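Local coordinates for acetyl-CoA C-acetyltransferase (Syntrophomonas wolfei subsp. wolfei, PDB 7N7Z) that catalyses the transfer of an acetyl group between acetyl-CoA molecules, the reversible thiolase condensation that yields acetoacetyl-CoA, at the interface of chains A and B. Numbering follows the deposited sequence. Chains: chain A/B, Acetyl-CoA C-acetyltransferase.

Contact 1: the interface of chains A and B. Residues chain A 22, 123; chain B 133-134.
A:Leu22 and A:Ser123 meet B:Arg133 and B:Ser134 in a small patch of a thiolase-family subunit interface, whose two-fold symmetry repeats the patch with the chains exchanged. The patch hides 78 Å² of protein surface, 28 Å² of it on A:Leu22.

The van der Waals contact is made by one branch of the leucine. The CD2 methyl of A:Leu22 touches the hydroxyl OG of B:Ser134 at 3.3 Å, and lies 4.2 Å from CD of B:Arg133, whose aliphatic stem passes it at a slant. The arginine's CG is likewise 4.2 Å from CD2 of A:Leu22, so the stem rather than the guanidinium faces the methyl, loosely. CG of B:Arg133 stands opposite its own backbone N (chi1 -166°), and the bend about CG-CD (chi3 -58°) carries NE and the guanidinium away from A:Leu22 while CD stays near the carbonyl O of A:Ser123.

The polar approach is made by the same stem. CD of B:Arg133 is 3.5 Å from the backbone carbonyl O of A:Ser123, while NE is 4.1 Å from that O and too distant for a hydrogen bond. CD adjoins a guanidinium that probably polarises it, so a weak electrostatic attraction to the carbonyl is plausible.

Within chain A a hydrogen bond orders the receiving side. The backbone N of A:Leu22 donates to OG of A:Ser123 at 2.7 Å, with 152° at the hydrogen. It ties the loop holding A:Leu22 to the 3-10 helix 122-124.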
loop_
_atom_site.group_PDB
_atom_site.type_symbol
_atom_site.label_atom_id
_atom_site.label_comp_id
_atom_site.label_asym_id
_atom_site.label_seq_id
_atom_site.Cartn_x
_atom_site.Cartn_y
_atom_site.Cartn_z
ATOM N N LEU A 22 9.699 12.410 12.916
ATOM C CA LEU A 22 10.495 12.317 11.693
ATOM C C LEU A 22 11.797 13.102 11.818
ATOM O O LEU A 22 12.303 13.647 10.834
ATOM C CB LEU A 22 9.701 12.802 10.477
ATOM C CG LEU A 22 8.404 12.049 10.183
ATOM C CD1 LEU A 22 7.639 12.723 9.055
ATOM C CD2 LEU A 22 8.695 10.595 9.844
ATOM N N SER A 123 7.797 8.093 14.559
ATOM C CA SER A 123 8.332 8.278 13.216
ATOM C C SER A 123 8.301 6.992 12.400
ATOM O O SER A 123 8.342 7.055 11.166
ATOM C CB SER A 123 9.771 8.797 13.286
ATOM O OG SER A 123 9.862 9.988 14.049
ATOM N N ARG B 133 5.235 6.189 5.637
ATOM C CA ARG B 133 5.293 7.489 6.299
ATOM C C ARG B 133 6.381 8.364 5.690
ATOM O O ARG B 133 6.103 9.443 5.155
ATOM C CB ARG B 133 5.526 7.301 7.800
ATOM C CG ARG B 133 5.271 8.554 8.627
ATOM C CD ARG B 133 5.273 8.248 10.120
ATOM N NE ARG B 133 4.274 7.245 10.469
ATOM C CZ ARG B 133 2.976 7.489 10.589
ATOM N NH1 ARG B 133 2.484 8.706 10.425
ATOM N NH2 ARG B 133 2.151 6.486 10.876
ATOM N N SER B 134 7.632 7.911 5.760
ATOM C CA SER B 134 8.748 8.679 5.225
ATOM C C SER B 134 8.972 8.445 3.740
ATOM O O SER B 134 9.675 9.238 3.103
ATOM C CB SER B 134 10.031 8.343 5.989
ATOM O OG SER B 134 10.009 8.921 7.280
#

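Contact 2: the interface of chains A and B. Residues chain A 88, 90, 97; chain B 54, 56, 85-86, 101, 105.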
loop_
_atom_site.group_PDB
_atom_site.type_symbol
_atom_site.label_atom_id
_atom_site.label_comp_id
_atom_site.label_asym_id
_atom_site.label_seq_id
_atom_site.Cartn_x
_atom_site.Cartn_y
_atom_site.Cartn_z
ATOM N N VAL A 88 1.984 -4.223 27.123
ATOM C CA VAL A 88 0.816 -3.578 27.706
ATOM C C VAL A 88 0.625 -2.213 27.064
ATOM O O VAL A 88 1.588 -1.529 26.705
ATOM C CB VAL A 88 0.935 -3.446 29.241
ATOM C CG1 VAL A 88 1.728 -2.206 29.618
ATOM C CG2 VAL A 88 -0.450 -3.410 29.871
ATOM N N GLN A 90 -1.902 1.255 27.687
ATOM C CA GLN A 90 -2.944 2.130 28.206
ATOM C C GLN A 90 -2.822 3.499 27.543
ATOM O O GLN A 90 -2.908 4.543 28.192
ATOM C CB GLN A 90 -2.873 2.235 29.728
ATOM C CG GLN A 90 -4.158 2.750 30.373
ATOM C CD GLN A 90 -4.289 2.359 31.837
ATOM O OE1 GLN A 90 -3.759 1.336 32.270
ATOM N NE2 GLN A 90 -5.003 3.176 32.606
ATOM N N ARG A 97 1.295 1.925 33.354
ATOM C CA ARG A 97 0.627 0.660 33.650
ATOM C C ARG A 97 1.617 -0.497 33.695
ATOM O O ARG A 97 1.518 -1.367 34.568
ATOM C CB ARG A 97 -0.468 0.379 32.619
ATOM C CG ARG A 97 -1.330 -0.840 32.943
ATOM C CD ARG A 97 -2.125 -0.641 34.228
ATOM N NE ARG A 97 -3.454 -1.241 34.157
ATOM C CZ ARG A 97 -3.789 -2.407 34.696
ATOM N NH1 ARG A 97 -2.908 -3.151 35.348
ATOM N NH2 ARG A 97 -5.042 -2.837 34.581
ATOM N N GLU B 54 -12.948 -2.199 35.901
ATOM C CA GLU B 54 -11.979 -2.078 34.822
ATOM C C GLU B 54 -12.279 -3.125 33.763
ATOM O O GLU B 54 -13.098 -4.025 33.959
ATOM C CB GLU B 54 -10.545 -2.245 35.340
ATOM C CG GLU B 54 -10.205 -3.675 35.769
ATOM C CD GLU B 54 -8.748 -3.849 36.149
ATOM O OE1 GLU B 54 -7.918 -3.015 35.732
ATOM O OE2 GLU B 54 -8.431 -4.826 36.859
ATOM N N VAL B 56 -9.588 -5.499 31.348
ATOM C CA VAL B 56 -8.257 -5.885 30.895
ATOM C C VAL B 56 -8.449 -6.670 29.606
ATOM O O VAL B 56 -8.915 -7.817 29.630
ATOM C CB VAL B 56 -7.504 -6.704 31.949
ATOM C CG1 VAL B 56 -6.068 -6.936 31.510
ATOM C CG2 VAL B 56 -7.545 -5.997 33.297
ATOM N N SER B 85 -8.886 0.694 32.038
ATOM C CA SER B 85 -8.796 0.035 30.744
ATOM C C SER B 85 -7.332 -0.129 30.375
ATOM O O SER B 85 -6.516 0.758 30.638
ATOM C CB SER B 85 -9.530 0.831 29.659
ATOM O OG SER B 85 -8.869 2.057 29.397
ATOM N N CYS B 86 -7.009 -1.268 29.771
ATOM C CA CYS B 86 -5.667 -1.508 29.260
ATOM C C CYS B 86 -5.717 -2.708 28.328
ATOM O O CYS B 86 -6.654 -3.512 28.368
ATOM C CB CYS B 86 -4.660 -1.741 30.391
ATOM S SG CYS B 86 -4.679 -3.412 31.075
ATOM N N ILE B 101 -3.377 -10.167 35.356
ATOM C CA ILE B 101 -3.333 -8.741 35.673
ATOM C C ILE B 101 -4.596 -8.326 36.417
ATOM O O ILE B 101 -4.542 -7.620 37.431
ATOM C CB ILE B 101 -3.137 -7.912 34.391
ATOM C CG1 ILE B 101 -1.734 -8.138 33.820
ATOM C CG2 ILE B 101 -3.365 -6.431 34.675
ATOM C CD1 ILE B 101 -1.595 -7.733 32.366
ATOM N N ASN B 105 -4.904 -7.395 40.490
ATOM C CA ASN B 105 -5.528 -6.140 40.894
ATOM C C ASN B 105 -6.603 -6.386 41.945
ATOM O O ASN B 105 -6.747 -5.609 42.895
ATOM C CB ASN B 105 -6.122 -5.431 39.677
ATOM C CG ASN B 105 -5.233 -4.318 39.158
ATOM O OD1 ASN B 105 -4.951 -3.350 39.865
ATOM N ND2 ASN B 105 -4.790 -4.450 37.915
HETATM O O HOH W 1 -7.797 -1.951 33.119
#
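A:Arg97 reaches from helix 94-107 of one thiolase subunit onto B:Cys86, B:Glu54, B:Ile101 and B:Asn105 of the other, hiding 71 Å² of its surface in this patch. Its CB sits 3.4 Å from OE1 of A:Gln90, and the bend at chi2 (64°) curls CG and CD round the same amide oxygen. A:Gln90 OE1 lies in the guanidinium plane at its NE edge, but the bond from NE is weak, 3.2 Å long. From NE onward the partner subunit is met: SG of B:Cys86 lies 3.9 Å from CZ, toward one face. NH1 is 3.4 Å from the CG2 methyl of B:Ile101. B:Asn105 comes from the opposite direction, its ND2 3.4 Å from NH1, on the side away from SG and nearer the edge than the face; the planes are 83° apart, and ND2 donates to the backbone O of B:Ile101. NH2 ends the chain in a salt bridge to B:Glu54, 3.1 Å from OE1. The carboxylate and guanidinium planes are only 8° apart, yet the N-H points elsewhere, toward water 1, which bridges NH2 to OE1 of B:Glu54. The site thus anchors an arginine of one subunit on strands 54-58 and 84-89 and helix 94-107 of its mate, probably helping hold the pair together.

Contact 3: the interface of chains A and B. Residues chain A 97, 100, 104, 108; chain B 101, 104-105, 108, 110.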
loop_
_atom_site.group_PDB
_atom_site.type_symbol
_atom_site.label_atom_id
_atom_site.label_comp_id
_atom_site.label_asym_id
_atom_site.label_seq_id
_atom_site.Cartn_x
_atom_site.Cartn_y
_atom_site.Cartn_z
ATOM N N ARG A 97 1.295 1.925 33.354
ATOM C CA ARG A 97 0.627 0.660 33.650
ATOM C C ARG A 97 1.617 -0.497 33.695
ATOM O O ARG A 97 1.518 -1.367 34.568
ATOM C CB ARG A 97 -0.468 0.379 32.619
ATOM C CG ARG A 97 -1.330 -0.840 32.943
ATOM C CD ARG A 97 -2.125 -0.641 34.228
ATOM N NE ARG A 97 -3.454 -1.241 34.157
ATOM C CZ ARG A 97 -3.789 -2.407 34.696
ATOM N NH1 ARG A 97 -2.908 -3.151 35.348
ATOM N NH2 ARG A 97 -5.042 -2.837 34.581
ATOM N N GLU A 100 3.017 -0.529 37.107
ATOM C CA GLU A 100 2.115 -1.160 38.065
ATOM C C GLU A 100 2.181 -2.677 37.952
ATOM O O GLU A 100 2.393 -3.380 38.946
ATOM C CB GLU A 100 0.683 -0.665 37.840
ATOM C CG GLU A 100 -0.354 -1.308 38.752
ATOM C CD GLU A 100 -1.759 -0.805 38.484
ATOM O OE1 GLU A 100 -2.326 -1.157 37.428
ATOM O OE2 GLU A 100 -2.300 -0.064 39.334
ATOM N N GLN A 104 3.222 -5.024 40.943
ATOM C CA GLN A 104 2.311 -5.975 41.576
ATOM C C GLN A 104 2.869 -7.392 41.530
ATOM O O GLN A 104 2.653 -8.172 42.465
ATOM C CB GLN A 104 0.936 -5.918 40.907
ATOM C CG GLN A 104 0.259 -4.553 40.994
ATOM C CD GLN A 104 -1.227 -4.592 40.662
ATOM O OE1 GLN A 104 -1.981 -3.703 41.057
ATOM N NE2 GLN A 104 -1.651 -5.616 39.928
ATOM N N LEU A 108 3.510 -9.388 45.096
ATOM C CA LEU A 108 2.941 -10.697 45.379
ATOM C C LEU A 108 3.969 -11.820 45.320
ATOM O O LEU A 108 3.586 -12.994 45.334
ATOM C CB LEU A 108 1.800 -10.990 44.399
ATOM C CG LEU A 108 0.700 -9.926 44.348
ATOM C CD1 LEU A 108 -0.245 -10.165 43.181
ATOM C CD2 LEU A 108 -0.065 -9.891 45.661
ATOM N N ILE B 101 -3.377 -10.167 35.356
ATOM C CA ILE B 101 -3.333 -8.741 35.673
ATOM C C ILE B 101 -4.596 -8.326 36.417
ATOM O O ILE B 101 -4.542 -7.620 37.431
ATOM C CB ILE B 101 -3.137 -7.912 34.391
ATOM C CG1 ILE B 101 -1.734 -8.138 33.820
ATOM C CG2 ILE B 101 -3.365 -6.431 34.675
ATOM C CD1 ILE B 101 -1.595 -7.733 32.366
ATOM N N GLN B 104 -4.723 -10.117 40.008
ATOM C CA GLN B 104 -3.797 -9.527 40.968
ATOM C C GLN B 104 -4.244 -8.133 41.386
ATOM O O GLN B 104 -3.997 -7.721 42.525
ATOM C CB GLN B 104 -2.385 -9.492 40.382
ATOM C CG GLN B 104 -1.765 -10.878 40.238
ATOM C CD GLN B 104 -0.332 -10.859 39.731
ATOM O OE1 GLN B 104 0.393 -11.844 39.875
ATOM N NE2 GLN B 104 0.082 -9.746 39.131
ATOM N N ASN B 105 -4.904 -7.395 40.490
ATOM C CA ASN B 105 -5.528 -6.140 40.894
ATOM C C ASN B 105 -6.603 -6.386 41.945
ATOM O O ASN B 105 -6.747 -5.609 42.895
ATOM C CB ASN B 105 -6.122 -5.431 39.677
ATOM C CG ASN B 105 -5.233 -4.318 39.158
ATOM O OD1 ASN B 105 -4.951 -3.350 39.865
ATOM N ND2 ASN B 105 -4.790 -4.450 37.915
ATOM N N LEU B 108 -5.055 -7.334 45.414
ATOM C CA LEU B 108 -4.465 -6.228 46.153
ATOM C C LEU B 108 -5.476 -5.149 46.524
ATOM O O LEU B 108 -5.078 -4.095 47.032
ATOM C CB LEU B 108 -3.326 -5.611 45.337
ATOM C CG LEU B 108 -2.141 -6.540 45.063
ATOM C CD1 LEU B 108 -1.128 -5.877 44.144
ATOM C CD2 LEU B 108 -1.484 -6.966 46.367
ATOM N N LYS B 110 -7.138 -3.244 44.568
ATOM C CA LYS B 110 -7.216 -2.140 43.617
ATOM C C LYS B 110 -8.549 -2.127 42.883
ATOM O O LYS B 110 -9.023 -1.059 42.478
ATOM C CB LYS B 110 -6.062 -2.227 42.617
ATOM C CG LYS B 110 -4.681 -2.214 43.262
ATOM C CD LYS B 110 -4.220 -0.797 43.586
ATOM C CE LYS B 110 -2.700 -0.691 43.600
ATOM N NZ LYS B 110 -2.085 -1.057 42.289
#
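A:Leu108 and B:Leu108 meet methyl to methyl, CD2 to CD2 at 3.3 Å, shorter than a normal van der Waals contact. Because both partners are the same residue of identical chains, the pair marks a place close to the two-fold axis. Ordinary close packing flanks it: CD1 of A:Leu108 lies 3.4 Å from CG of B:Gln104, and CG of A:Gln104 lies 3.7 Å from CD1 of B:Leu108. Here the glutamines serve mainly through CB, CG and the amide carbon CD.

Away from this apolar core the contact turns more polar. The amide oxygen OE1 of A:Gln104 accepts from NZ of B:Lys110 at 2.9 Å, in the carbonyl plane and on a lone pair (144° at the oxygen). The lysine also reaches OE2 of A:Glu100, a 3.1 Å salt bridge that meets the carboxylate from above, 42° out of its plane. Bends at chi2 (-82°) and chi4 steer NZ toward these acceptors. A:Glu100 is in turn held by A:Arg97, whose NH1 is 2.9 Å from OE1. The site brings helix 94-107 and the loop after it of both subunits together, through an apolar centre and a charged rim, and probably helps align them.

Contacts 2 and 3 form one continuous zone: their C-alpha centres are about 9 Å apart, and they share A:Arg97, B:Ile101 and B:Asn105, all on helix 94-107. Contact 1 is a separate outpost, its C-alpha centre about 29 and 36 Å from those of contacts 2 and 3, built from loops and the 3-10 helix 122-124. It is nearer the active-site histidine, its centre about 14 Å from A:His358, against about 21 and 25 Å from B:His358 for contacts 2 and 3. With the two-fold twins, these widely spaced patches probably fix the relative orientation of two subunits within the deposited tetramer.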